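Haloacid dehalogenase-like hydrolase (Salmonella enterica subsp. enterica serovar Typhi, PDB 4EZE) probably hydrolyses O-phosphoserine to serine and phosphate, the last step of serine biosynthesis, as a magnesium-dependent phosphatase of the HAD superfamily. Local coordinates at residues F98-P106 with L309-L317; A107-T118 with N264-D274. One frame throughout, in Å; residues are numbered along the deposited sequence.

Interaction 1. Residues F98-P106 with L309-L317; sequences FFIKPQPLP and LLFLIEDEL
Phe99 and Leu312 pack at the centre of a contact between two parts of the chain. Residues 98-106 leave the edge strand 97-100 of the N-terminal antiparallel sheet and lead toward the HAD-type parallel sheet. Residues 309-317 are the C-terminal tail, which lies against this linker. The inner side is apolar and close. Leu312 CG sits over one face of the Phe99 ring, offset toward the rim, and Leu312 CD2 comes 3.6 Å from Phe99 CD1. With CG anti to its carbonyl carbon (chi1 -54°), the Leu312 side chain crosses Phe99 at about a right angle. Leu312 CD2 also reaches the proline ring, 3.9 Å from Pro102 CD. Phe311 CB touches the Phe99 ring at CD2, while the Phe311 ring turns off to meet Tyr27 and Tyr69. Strand 283-287 adds Ile285 against Leu312.

Leu105 packs mainly on tail backbone. Leu105 CD1 is 3.4 Å from Leu312 O, and CD2 lies by the carbonyl carbon of Ile313 and the amide of Asp315. Pro106 CD approaches the same Leu312 O at 3.2 Å. A water bridges Pro106 O and Ile313 O.

The outer side is polar and looser, and Asp315 there is exposed. Lys101 runs out fully extended, with CG anti to the backbone N (chi1 -179°), and crosses Asp315 at about a right angle. The two form a salt bridge. A weak bond also runs from Lys101 NZ to Asp315 O. Another water accepts from Lys101 NZ and donates to the carbonyls of Asp315 and Leu317. The terminal carboxylate of Leu317 also pairs with Arg60. In the salt bridge, Lys101 NZ meets Asp315 OD1 at 3.0 Å from above the carboxylate plane, 52° out of it.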
loop_
_atom_site.group_PDB
_atom_site.type_symbol
_atom_site.label_atom_id
_atom_site.label_comp_id
_atom_site.label_asym_id
_atom_site.label_seq_id
_atom_site.Cartn_x
_atom_site.Cartn_y
_atom_site.Cartn_z
ATOM N N PHE A 98 -7.444 6.841 11.026
ATOM C CA PHE A 98 -8.739 6.255 11.319
ATOM C C PHE A 98 -9.137 5.383 10.159
ATOM O O PHE A 98 -8.521 5.446 9.084
ATOM C CB PHE A 98 -9.786 7.354 11.526
ATOM C CG PHE A 98 -10.058 8.180 10.279
ATOM C CD1 PHE A 98 -10.998 7.776 9.358
ATOM C CD2 PHE A 98 -9.369 9.359 10.042
ATOM C CE1 PHE A 98 -11.265 8.537 8.238
ATOM C CE2 PHE A 98 -9.624 10.116 8.917
ATOM C CZ PHE A 98 -10.569 9.713 8.019
ATOM N N PHE A 99 -10.169 4.577 10.378
ATOM C CA PHE A 99 -10.781 3.823 9.302
ATOM C C PHE A 99 -12.282 3.850 9.429
ATOM O O PHE A 99 -12.835 3.667 10.521
ATOM C CB PHE A 99 -10.308 2.384 9.324
ATOM C CG PHE A 99 -8.937 2.213 8.786
ATOM C CD1 PHE A 99 -8.705 2.335 7.426
ATOM C CD2 PHE A 99 -7.870 1.973 9.635
ATOM C CE1 PHE A 99 -7.430 2.190 6.913
ATOM C CE2 PHE A 99 -6.593 1.828 9.126
ATOM C CZ PHE A 99 -6.376 1.934 7.765
ATOM N N ILE A 100 -12.936 4.105 8.309
ATOM C CA ILE A 100 -14.364 3.915 8.228
ATOM C C ILE A 100 -14.570 2.480 7.800
ATOM O O ILE A 100 -14.214 2.095 6.696
ATOM C CB ILE A 100 -15.007 4.868 7.226
ATOM C CG1 ILE A 100 -14.987 6.293 7.786
ATOM C CG2 ILE A 100 -16.441 4.446 6.947
ATOM C CD1 ILE A 100 -15.216 7.329 6.705
ATOM N N LYS A 101 -15.117 1.676 8.698
ATOM C CA LYS A 101 -15.295 0.261 8.416
ATOM C C LYS A 101 -16.081 0.035 7.126
ATOM O O LYS A 101 -17.191 0.520 6.962
ATOM C CB LYS A 101 -15.967 -0.425 9.589
ATOM C CG LYS A 101 -16.184 -1.915 9.401
ATOM C CD LYS A 101 -16.722 -2.524 10.691
ATOM C CE LYS A 101 -17.098 -3.986 10.533
ATOM N NZ LYS A 101 -17.314 -4.609 11.869
ATOM N N PRO A 102 -15.483 -0.692 6.183
ATOM C CA PRO A 102 -16.203 -0.977 4.965
ATOM C C PRO A 102 -17.406 -1.904 5.226
ATOM O O PRO A 102 -17.378 -2.700 6.152
ATOM C CB PRO A 102 -15.151 -1.685 4.100
ATOM C CG PRO A 102 -13.832 -1.390 4.732
ATOM C CD PRO A 102 -14.127 -1.262 6.188
ATOM N N GLN A 103 -18.449 -1.784 4.416
ATOM C CA GLN A 103 -19.605 -2.669 4.497
ATOM C C GLN A 103 -20.069 -2.982 3.085
ATOM O O GLN A 103 -20.449 -2.106 2.331
ATOM C CB GLN A 103 -20.726 -2.050 5.339
ATOM C CG GLN A 103 -20.693 -2.488 6.797
ATOM C CD GLN A 103 -21.025 -1.361 7.764
ATOM O OE1 GLN A 103 -21.729 -0.412 7.408
ATOM N NE2 GLN A 103 -20.510 -1.457 8.995
ATOM N N PRO A 104 -19.981 -4.252 2.709
ATOM C CA PRO A 104 -19.553 -5.257 3.654
ATOM C C PRO A 104 -18.024 -5.225 3.878
ATOM O O PRO A 104 -17.290 -4.610 3.100
ATOM C CB PRO A 104 -19.961 -6.555 2.956
ATOM C CG PRO A 104 -19.929 -6.232 1.489
ATOM C CD PRO A 104 -19.953 -4.738 1.321
ATOM N N LEU A 105 -17.557 -5.892 4.931
ATOM C CA LEU A 105 -16.137 -6.028 5.193
ATOM C C LEU A 105 -15.557 -7.014 4.193
ATOM O O LEU A 105 -16.189 -8.003 3.873
ATOM C CB LEU A 105 -15.911 -6.539 6.614
ATOM C CG LEU A 105 -14.489 -6.381 7.147
ATOM C CD1 LEU A 105 -14.178 -4.918 7.439
ATOM C CD2 LEU A 105 -14.284 -7.220 8.394
ATOM N N PRO A 106 -14.342 -6.745 3.699
ATOM C CA PRO A 106 -13.707 -7.673 2.788
ATOM C C PRO A 106 -13.437 -8.978 3.497
ATOM O O PRO A 106 -13.185 -8.987 4.713
ATOM C CB PRO A 106 -12.376 -6.983 2.455
ATOM C CG PRO A 106 -12.619 -5.550 2.752
ATOM C CD PRO A 106 -13.491 -5.581 3.966
ATOM N N LEU A 309 -4.026 -2.739 9.068
ATOM C CA LEU A 309 -4.917 -3.467 8.157
ATOM C C LEU A 309 -5.875 -4.392 8.936
ATOM O O LEU A 309 -6.927 -4.806 8.439
ATOM C CB LEU A 309 -4.125 -4.279 7.149
ATOM C CG LEU A 309 -3.264 -3.492 6.170
ATOM C CD1 LEU A 309 -2.483 -4.483 5.339
ATOM C CD2 LEU A 309 -4.155 -2.672 5.265
ATOM N N LEU A 310 -5.533 -4.728 10.168
ATOM C CA LEU A 310 -6.503 -5.491 10.952
ATOM C C LEU A 310 -7.922 -4.927 10.845
ATOM O O LEU A 310 -8.880 -5.685 10.662
ATOM C CB LEU A 310 -6.103 -5.542 12.417
ATOM C CG LEU A 310 -6.934 -6.595 13.155
ATOM C CD1 LEU A 310 -6.560 -7.966 12.634
ATOM C CD2 LEU A 310 -6.698 -6.508 14.643
ATOM N N PHE A 311 -8.059 -3.604 10.980
ATOM C CA PHE A 311 -9.392 -2.965 11.002
ATOM C C PHE A 311 -10.209 -3.171 9.744
ATOM O O PHE A 311 -11.403 -2.908 9.712
ATOM C CB PHE A 311 -9.293 -1.481 11.361
ATOM C CG PHE A 311 -8.760 -1.269 12.733
ATOM C CD1 PHE A 311 -7.404 -1.025 12.925
ATOM C CD2 PHE A 311 -9.587 -1.428 13.839
ATOM C CE1 PHE A 311 -6.884 -0.877 14.198
ATOM C CE2 PHE A 311 -9.080 -1.277 15.122
ATOM C CZ PHE A 311 -7.729 -1.003 15.306
ATOM N N LEU A 312 -9.566 -3.652 8.698
ATOM C CA LEU A 312 -10.280 -3.812 7.471
ATOM C C LEU A 312 -10.517 -5.294 7.173
ATOM O O LEU A 312 -11.075 -5.623 6.139
ATOM C CB LEU A 312 -9.503 -3.174 6.324
ATOM C CG LEU A 312 -9.100 -1.707 6.485
ATOM C CD1 LEU A 312 -8.020 -1.414 5.462
ATOM C CD2 LEU A 312 -10.247 -0.748 6.291
ATOM N N ILE A 313 -10.092 -6.189 8.057
ATOM C CA ILE A 313 -10.300 -7.608 7.776
ATOM C C ILE A 313 -10.847 -8.411 8.948
ATOM O O ILE A 313 -11.332 -9.524 8.752
ATOM C CB ILE A 313 -9.031 -8.282 7.231
ATOM C CG1 ILE A 313 -7.949 -8.335 8.302
ATOM C CG2 ILE A 313 -8.530 -7.538 5.997
ATOM C CD1 ILE A 313 -6.751 -9.140 7.851
ATOM N N GLU A 314 -10.768 -7.846 10.150
ATOM C CA GLU A 314 -11.309 -8.480 11.366
ATOM C C GLU A 314 -12.639 -7.814 11.744
ATOM O O GLU A 314 -12.694 -6.607 11.939
ATOM C CB GLU A 314 -10.320 -8.364 12.531
ATOM C CG GLU A 314 -10.842 -8.915 13.858
ATOM C CD GLU A 314 -11.550 -10.264 13.678
ATOM O OE1 GLU A 314 -10.892 -11.252 13.296
ATOM O OE2 GLU A 314 -12.770 -10.350 13.916
ATOM N N ASP A 315 -13.709 -8.597 11.824
ATOM C CA ASP A 315 -15.044 -8.051 12.037
ATOM C C ASP A 315 -15.281 -7.819 13.523
ATOM O O ASP A 315 -16.066 -6.957 13.920
ATOM C CB ASP A 315 -16.083 -9.021 11.481
ATOM C CG ASP A 315 -17.486 -8.470 11.528
ATOM O OD1 ASP A 315 -17.748 -7.411 10.910
ATOM O OD2 ASP A 315 -18.340 -9.116 12.168
ATOM N N GLU A 316 -14.566 -8.586 14.334
ATOM C CA GLU A 316 -14.767 -8.632 15.780
ATOM C C GLU A 316 -13.905 -7.626 16.503
ATOM O O GLU A 316 -13.036 -8.001 17.286
ATOM C CB GLU A 316 -14.404 -10.025 16.309
ATOM C CG GLU A 316 -15.364 -11.113 15.868
ATOM C CD GLU A 316 -16.706 -10.991 16.560
ATOM O OE1 GLU A 316 -16.716 -10.803 17.800
ATOM O OE2 GLU A 316 -17.745 -11.077 15.867
ATOM N N LEU A 317 -14.138 -6.351 16.237
ATOM C CA LEU A 317 -13.335 -5.287 16.828
ATOM C C LEU A 317 -14.290 -4.199 17.264
ATOM O O LEU A 317 -15.385 -4.072 16.695
ATOM C CB LEU A 317 -12.329 -4.719 15.808
ATOM C CG LEU A 317 -11.274 -5.698 15.293
ATOM C CD1 LEU A 317 -10.500 -5.150 14.105
ATOM C CD2 LEU A 317 -10.329 -6.053 16.423
ATOM O OXT LEU A 317 -13.980 -3.430 18.173
HETATM O O HOH W 1 -16.753 -3.838 14.124
HETATM O O HOH W 2 -12.587 -10.536 6.569
#

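Interaction 2. Residues A107-T118 with N264-D274; sequences ANGIIAFDMDST and NIIACGDGAND. With NA (sodium ion), chain D.
Strands 110-113 and 265-269 run parallel, 14° apart, with backbone bonds alternating from Ile110 N to Asn264 O through to Asp114 N to Cys268 O. Ile111 and Ile266 lie side by side on one face, their CG2 methyls 3.7 Å apart. On that face Cys268 SG stands obliquely to the Phe113 ring, 3.8 Å from Phe113 CE1. Ala112 and Ala267 pair on the other face, which helix 244-258 covers. At the start of the strands, Asn264 OD1 accepts from Ala107 N at 2.9 Å.

These are neighbouring central strands of the HAD Rossmann-like fold, and their C-terminal ends carry the active site. Asp114 is the predicted nucleophile and Asp116 the predicted proton donor. A sodium ion, probably in the place of the magnesium cofactor, is bound by Asp114 OD2 at 2.2 Å, by Asp116 O and Asp270 OD1, each at 2.4 Å, and by two waters. One of these waters also donates to Asn273 OD1. With CG between its backbone N and carbonyl carbon (chi1 68°), Asp270 turns OD1 to the ion; Asp270 OD1 also receives a weak bond from Thr118 OG1. Asp274 crosses Asp114 at about a right angle, with the carboxylate planes 75° apart. Asp274 OD1 pairs with Lys247. Asp274 OD2 accepts from Gly271 N at 3.1 Å, on its anti side.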
loop_
_atom_site.group_PDB
_atom_site.type_symbol
_atom_site.label_atom_id
_atom_site.label_comp_id
_atom_site.label_asym_id
_atom_site.label_seq_id
_atom_site.Cartn_x
_atom_site.Cartn_y
_atom_site.Cartn_z
ATOM N N ALA A 107 -13.484 -10.086 2.764
ATOM C CA ALA A 107 -13.282 -11.382 3.401
ATOM C C ALA A 107 -12.899 -12.457 2.387
ATOM O O ALA A 107 -13.383 -12.437 1.252
ATOM C CB ALA A 107 -14.534 -11.774 4.181
ATOM N N ASN A 108 -12.008 -13.365 2.805
ATOM C CA ASN A 108 -11.463 -14.435 1.944
ATOM C C ASN A 108 -11.083 -13.910 0.584
ATOM O O ASN A 108 -11.457 -14.482 -0.440
ATOM C CB ASN A 108 -12.459 -15.590 1.798
ATOM C CG ASN A 108 -12.944 -16.101 3.138
ATOM O OD1 ASN A 108 -14.115 -15.934 3.494
ATOM N ND2 ASN A 108 -12.041 -16.696 3.906
ATOM N N GLY A 109 -10.344 -12.804 0.573
ATOM C CA GLY A 109 -10.034 -12.127 -0.675
ATOM C C GLY A 109 -8.559 -12.077 -0.985
ATOM O O GLY A 109 -7.794 -12.991 -0.641
ATOM N N ILE A 110 -8.168 -10.996 -1.650
ATOM C CA ILE A 110 -6.778 -10.741 -1.956
ATOM C C ILE A 110 -6.352 -9.438 -1.298
ATOM O O ILE A 110 -7.112 -8.489 -1.253
ATOM C CB ILE A 110 -6.559 -10.514 -3.452
ATOM C CG1 ILE A 110 -7.217 -11.611 -4.266
ATOM C CG2 ILE A 110 -5.066 -10.445 -3.748
ATOM C CD1 ILE A 110 -7.379 -11.241 -5.723
ATOM N N ILE A 111 -5.121 -9.384 -0.820
ATOM C CA ILE A 111 -4.542 -8.113 -0.463
ATOM C C ILE A 111 -3.317 -7.977 -1.319
ATOM O O ILE A 111 -2.392 -8.782 -1.180
ATOM C CB ILE A 111 -4.125 -8.075 1.012
ATOM C CG1 ILE A 111 -5.277 -8.511 1.903
ATOM C CG2 ILE A 111 -3.711 -6.671 1.424
ATOM C CD1 ILE A 111 -5.195 -7.909 3.287
ATOM N N ALA A 112 -3.324 -6.987 -2.217
ATOM C CA ALA A 112 -2.187 -6.709 -3.092
ATOM C C ALA A 112 -1.377 -5.531 -2.531
ATOM O O ALA A 112 -1.953 -4.551 -2.035
ATOM C CB ALA A 112 -2.678 -6.368 -4.494
ATOM N N PHE A 113 -0.052 -5.621 -2.632
ATOM C CA PHE A 113 0.847 -4.518 -2.236
ATOM C C PHE A 113 1.734 -4.065 -3.391
ATOM O O PHE A 113 2.330 -4.887 -4.062
ATOM C CB PHE A 113 1.795 -4.978 -1.144
ATOM C CG PHE A 113 1.131 -5.348 0.143
ATOM C CD1 PHE A 113 0.914 -4.391 1.122
ATOM C CD2 PHE A 113 0.764 -6.665 0.390
ATOM C CE1 PHE A 113 0.327 -4.736 2.323
ATOM C CE2 PHE A 113 0.176 -7.019 1.586
ATOM C CZ PHE A 113 -0.039 -6.051 2.563
ATOM N N ASP A 114 1.842 -2.761 -3.619
ATOM C CA ASP A 114 2.901 -2.256 -4.482
ATOM C C ASP A 114 4.205 -2.624 -3.755
ATOM O O ASP A 114 4.175 -2.909 -2.556
ATOM C CB ASP A 114 2.774 -0.728 -4.616
ATOM C CG ASP A 114 3.758 -0.133 -5.626
ATOM O OD1 ASP A 114 4.404 -0.907 -6.350
ATOM O OD2 ASP A 114 3.877 1.112 -5.707
ATOM N N MET A 115 5.342 -2.595 -4.447
ATOM C CA MET A 115 6.608 -2.927 -3.786
ATOM C C MET A 115 7.296 -1.681 -3.225
ATOM O O MET A 115 7.307 -1.463 -2.009
ATOM C CB MET A 115 7.553 -3.698 -4.723
ATOM C CG MET A 115 8.984 -3.829 -4.191
ATOM S SD MET A 115 9.903 -5.128 -5.075
ATOM C CE MET A 115 9.966 -4.467 -6.748
ATOM N N ASP A 116 7.859 -0.854 -4.103
ATOM C CA ASP A 116 8.675 0.261 -3.636
ATOM C C ASP A 116 7.886 1.266 -2.795
ATOM O O ASP A 116 6.814 1.697 -3.182
ATOM C CB ASP A 116 9.335 0.980 -4.810
ATOM C CG ASP A 116 10.361 0.122 -5.529
ATOM O OD1 ASP A 116 10.979 -0.757 -4.888
ATOM O OD2 ASP A 116 10.537 0.326 -6.747
ATOM N N SER A 117 8.453 1.657 -1.659
ATOM C CA SER A 117 7.852 2.661 -0.790
ATOM C C SER A 117 6.469 2.228 -0.288
ATOM O O SER A 117 5.722 3.020 0.276
ATOM C CB SER A 117 7.815 4.031 -1.486
ATOM O OG SER A 117 9.134 4.484 -1.755
ATOM N N THR A 118 6.135 0.965 -0.502
ATOM C CA THR A 118 4.940 0.399 0.091
ATOM C C THR A 118 5.299 -0.840 0.908
ATOM O O THR A 118 5.432 -0.764 2.135
ATOM C CB THR A 118 3.862 0.104 -0.962
ATOM O OG1 THR A 118 3.494 1.326 -1.606
ATOM C CG2 THR A 118 2.612 -0.486 -0.288
ATOM N N ASN A 264 -13.887 -7.771 -2.273
ATOM C CA ASN A 264 -13.048 -8.532 -1.339
ATOM C C ASN A 264 -11.581 -8.352 -1.675
ATOM O O ASN A 264 -10.699 -9.068 -1.160
ATOM C CB ASN A 264 -13.428 -10.004 -1.361
ATOM C CG ASN A 264 -14.778 -10.250 -0.747
ATOM O OD1 ASN A 264 -15.043 -9.825 0.368
ATOM N ND2 ASN A 264 -15.641 -10.929 -1.476
ATOM N N ILE A 265 -11.332 -7.414 -2.585
ATOM C CA ILE A 265 -9.966 -7.067 -2.978
ATOM C C ILE A 265 -9.467 -5.845 -2.209
ATOM O O ILE A 265 -10.015 -4.747 -2.332
ATOM C CB ILE A 265 -9.902 -6.755 -4.467
ATOM C CG1 ILE A 265 -10.320 -7.974 -5.279
ATOM C CG2 ILE A 265 -8.499 -6.318 -4.889
ATOM C CD1 ILE A 265 -10.329 -7.703 -6.767
ATOM N N ILE A 266 -8.433 -6.048 -1.410
ATOM C CA ILE A 266 -7.697 -4.947 -0.795
ATOM C C ILE A 266 -6.349 -4.739 -1.547
ATOM O O ILE A 266 -5.596 -5.697 -1.768
ATOM C CB ILE A 266 -7.434 -5.264 0.679
ATOM C CG1 ILE A 266 -8.743 -5.365 1.466
ATOM C CG2 ILE A 266 -6.499 -4.248 1.306
ATOM C CD1 ILE A 266 -8.549 -6.092 2.779
ATOM N N ALA A 267 -6.065 -3.496 -1.946
ATOM C CA ALA A 267 -4.794 -3.099 -2.580
ATOM C C ALA A 267 -4.204 -1.910 -1.829
ATOM O O ALA A 267 -4.940 -1.023 -1.411
ATOM C CB ALA A 267 -5.022 -2.719 -4.030
ATOM N N CYS A 268 -2.885 -1.896 -1.653
ATOM C CA CYS A 268 -2.193 -0.839 -0.894
ATOM C C CYS A 268 -1.092 -0.248 -1.767
ATOM O O CYS A 268 -0.377 -0.984 -2.435
ATOM C CB CYS A 268 -1.485 -1.428 0.321
ATOM S SG CYS A 268 -2.510 -2.425 1.417
ATOM N N GLY A 269 -0.929 1.069 -1.753
ATOM C CA GLY A 269 0.109 1.710 -2.565
ATOM C C GLY A 269 0.353 3.125 -2.079
ATOM O O GLY A 269 -0.426 3.654 -1.284
ATOM N N ASP A 270 1.428 3.730 -2.570
ATOM C CA ASP A 270 1.820 5.072 -2.186
ATOM C C ASP A 270 1.810 6.080 -3.355
ATOM O O ASP A 270 1.692 7.290 -3.121
ATOM C CB ASP A 270 3.252 5.047 -1.688
ATOM C CG ASP A 270 4.224 4.733 -2.806
ATOM O OD1 ASP A 270 4.140 3.612 -3.360
ATOM O OD2 ASP A 270 5.036 5.614 -3.153
ATOM N N GLY A 271 1.962 5.601 -4.592
ATOM C CA GLY A 271 2.255 6.497 -5.753
ATOM C C GLY A 271 1.210 6.568 -6.852
ATOM O O GLY A 271 0.332 5.701 -6.959
ATOM N N ALA A 272 1.315 7.605 -7.681
ATOM C CA ALA A 272 0.374 7.796 -8.776
ATOM C C ALA A 272 0.223 6.544 -9.648
ATOM O O ALA A 272 -0.868 6.264 -10.106
ATOM C CB ALA A 272 0.762 8.993 -9.629
ATOM N N ASN A 273 1.301 5.794 -9.890
ATOM C CA ASN A 273 1.162 4.610 -10.741
ATOM C C ASN A 273 0.363 3.482 -10.068
ATOM O O ASN A 273 0.161 2.429 -10.658
ATOM C CB ASN A 273 2.511 4.106 -11.285
ATOM C CG ASN A 273 3.521 3.840 -10.199
ATOM O OD1 ASN A 273 3.179 3.388 -9.099
ATOM N ND2 ASN A 273 4.783 4.124 -10.496
ATOM N N ASP A 274 -0.119 3.752 -8.848
ATOM C CA ASP A 274 -0.922 2.824 -8.067
ATOM C C ASP A 274 -2.416 3.199 -8.149
ATOM O O ASP A 274 -3.292 2.376 -7.851
ATOM C CB ASP A 274 -0.473 2.826 -6.592
ATOM C CG ASP A 274 0.870 2.135 -6.369
ATOM O OD1 ASP A 274 1.099 1.066 -6.947
ATOM O OD2 ASP A 274 1.697 2.651 -5.584
HETATM NA NA NA D . 5.448 2.555 -5.006
HETATM O O HOH W 3 4.742 3.847 -6.527
HETATM O O HOH W 4 7.249 4.238 -5.541
#

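How the interactions relate
The centres of the two interactions lie about 16 Å apart. Along the chain the order is 98-106, 107-118, 264-274 and 309-317, so both segments of interaction 2 fall between those of interaction 1. Residues 98-106 run directly into 107-118, from the antiparallel sheet to the parallel one. The contacts also touch: Ile313 CG2 packs on Ile266 CD1 at 3.5 Å, and Leu309 CD1 on Phe113 CZ at 4.0 Å. The C-terminal tail thus lies against both the linker and the central strands. Interaction 1 joins the N-terminal sheet to the HAD domain, away from the metal site held by interaction 2.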